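Local coordinates for octaprenyl-diphosphate synthase (Bacteroides thetaiotaomicron, PDB 3RMG), which probably acts as a magnesium-dependent prenyltransferase that builds isoprenoid diphosphate chains, at residues A72-E77 with L123-Q128. Sequence-based numbering, arbitrary orientation.
Sequences AAVSLE and LVHAEQ
Val74 and His125 meet where helices 67-90 and 102-128 pack antiparallel in the all-helical isoprenoid synthase fold, the local axes 7.7 Å apart at closest approach and their directions 159° from each other. Ser75 and His125 set the register, with their CA atoms 5.1 Å apart. The chief side-chain interaction is a CH-pi contact: Val74 CG1 stands 3.3 Å from the centroid of the His125 imidazole and only 8° off the ring normal, so one methyl is centred on one face and touches all five ring atoms about equally. Val74 puts CG1 there by holding it anti to the backbone N (chi1 176°), while Phe20 and Leu23 of helix 14-23 pack against the same valine. The polar partner of the ring lies one turn earlier on helix 67-90: His125 ND1 is hydrogen-bonded to His71 ND1. That bond and the methyl over the face together probably fix the ring's rotation. Replacing His125 with alanine would take away the ring under the Val74 methyl and is likely to leave His71 ND1 without this partner. Backbone and small side chains make the remaining, van der Waals part of the interface. His125 CB lies 3.9 Å from Ser75 CB; the small Ser75 and Ala126 side chains are consistent with the short axis separation. The buried Ser75 hydroxyl is satisfied by Ser122 O, one turn back on helix 102-128, and this hydrogen bond ties the two helices together. Farther round helix 102-128, Glu127 forms a salt bridge with Arg136 of the second subunit, placing the helix at the dimer interface. Beside its polar link to Ser122, Ser75 OG also touches the methyl of Ala126, 3.6 Å from CB.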
loop_
_atom_site.group_PDB
_atom_site.type_symbol
_atom_site.label_atom_id
_atom_site.label_comp_id
_atom_site.label_asym_id
_atom_site.label_seq_id
_atom_site.Cartn_x
_atom_site.Cartn_y
_atom_site.Cartn_z
ATOM N N ALA A 72 12.496 -11.881 -2.413
ATOM C CA ALA A 72 12.128 -11.181 -3.643
ATOM C C ALA A 72 10.846 -11.759 -4.236
ATOM O O ALA A 72 9.890 -11.037 -4.506
ATOM C CB ALA A 72 13.244 -11.251 -4.646
ATOM N N ALA A 73 10.827 -13.071 -4.420
ATOM C CA ALA A 73 9.692 -13.727 -5.045
ATOM C C ALA A 73 8.411 -13.519 -4.241
ATOM O O ALA A 73 7.362 -13.202 -4.795
ATOM C CB ALA A 73 9.982 -15.214 -5.246
ATOM N N VAL A 74 8.501 -13.706 -2.929
ATOM C CA VAL A 74 7.382 -13.403 -2.048
ATOM C C VAL A 74 6.967 -11.930 -2.177
ATOM O O VAL A 74 5.788 -11.601 -2.380
ATOM C CB VAL A 74 7.743 -13.725 -0.596
ATOM C CG1 VAL A 74 6.603 -13.327 0.367
ATOM C CG2 VAL A 74 8.059 -15.209 -0.477
ATOM N N SER A 75 7.940 -11.040 -2.083
ATOM C CA SER A 75 7.628 -9.623 -2.164
ATOM C C SER A 75 6.821 -9.316 -3.411
ATOM O O SER A 75 5.754 -8.716 -3.324
ATOM C CB SER A 75 8.895 -8.786 -2.170
ATOM O OG SER A 75 8.560 -7.424 -2.325
ATOM N N LEU A 76 7.333 -9.722 -4.573
ATOM C CA LEU A 76 6.691 -9.382 -5.834
ATOM C C LEU A 76 5.350 -10.080 -5.977
ATOM O O LEU A 76 4.398 -9.500 -6.471
ATOM C CB LEU A 76 7.609 -9.685 -7.019
ATOM C CG LEU A 76 8.769 -8.687 -7.215
ATOM C CD1 LEU A 76 9.742 -9.184 -8.249
ATOM C CD2 LEU A 76 8.269 -7.290 -7.592
ATOM N N GLU A 77 5.258 -11.312 -5.500
ATOM C CA GLU A 77 3.982 -12.012 -5.516
ATOM C C GLU A 77 2.943 -11.340 -4.601
ATOM O O GLU A 77 1.760 -11.273 -4.928
ATOM C CB GLU A 77 4.183 -13.481 -5.147
ATOM C CG GLU A 77 3.027 -14.384 -5.545
ATOM C CD GLU A 77 2.949 -14.617 -7.046
ATOM O OE1 GLU A 77 3.830 -14.122 -7.777
ATOM O OE2 GLU A 77 2.003 -15.298 -7.497
ATOM N N LEU A 123 6.394 -5.153 1.187
ATOM C CA LEU A 123 7.571 -4.302 1.448
ATOM C C LEU A 123 8.557 -4.862 2.481
ATOM O O LEU A 123 9.787 -4.709 2.348
ATOM C CB LEU A 123 7.119 -2.896 1.858
ATOM N N VAL A 124 8.013 -5.489 3.525
ATOM C CA VAL A 124 8.819 -6.168 4.535
ATOM C C VAL A 124 9.701 -7.215 3.867
ATOM O O VAL A 124 10.923 -7.257 4.080
ATOM C CB VAL A 124 7.932 -6.877 5.585
ATOM C CG1 VAL A 124 8.802 -7.617 6.620
ATOM C CG2 VAL A 124 7.002 -5.882 6.252
ATOM N N HIS A 125 9.090 -8.057 3.037
ATOM C CA HIS A 125 9.878 -9.087 2.359
ATOM C C HIS A 125 10.984 -8.462 1.510
ATOM O O HIS A 125 12.125 -8.916 1.524
ATOM C CB HIS A 125 8.981 -10.025 1.568
ATOM C CG HIS A 125 8.276 -11.035 2.425
ATOM N ND1 HIS A 125 8.911 -12.147 2.942
ATOM C CD2 HIS A 125 6.995 -11.097 2.862
ATOM C CE1 HIS A 125 8.046 -12.856 3.646
ATOM N NE2 HIS A 125 6.877 -12.239 3.614
ATOM N N ALA A 126 10.674 -7.388 0.797
ATOM C CA ALA A 126 11.719 -6.750 0.010
ATOM C C ALA A 126 12.898 -6.352 0.902
ATOM O O ALA A 126 14.059 -6.511 0.532
ATOM C CB ALA A 126 11.164 -5.550 -0.739
ATOM N N GLU A 127 12.600 -5.837 2.088
ATOM C CA GLU A 127 13.653 -5.394 2.995
ATOM C C GLU A 127 14.426 -6.600 3.537
ATOM O O GLU A 127 15.667 -6.620 3.563
ATOM C CB GLU A 127 13.049 -4.540 4.111
ATOM C CG GLU A 127 14.062 -3.987 5.088
ATOM C CD GLU A 127 14.475 -5.029 6.110
ATOM O OE1 GLU A 127 13.583 -5.818 6.546
ATOM O OE2 GLU A 127 15.679 -5.045 6.458
ATOM N N GLN A 128 13.695 -7.639 3.919
ATOM C CA GLN A 128 14.334 -8.905 4.304
ATOM C C GLN A 128 15.280 -9.523 3.259
ATOM O O GLN A 128 16.041 -10.439 3.605
ATOM C CB GLN A 128 13.295 -9.933 4.725
ATOM C CG GLN A 128 12.537 -9.581 6.000
ATOM C CD GLN A 128 11.610 -10.697 6.414
ATOM O OE1 GLN A 128 10.436 -10.719 6.034
ATOM N NE2 GLN A 128 12.142 -11.662 7.166
#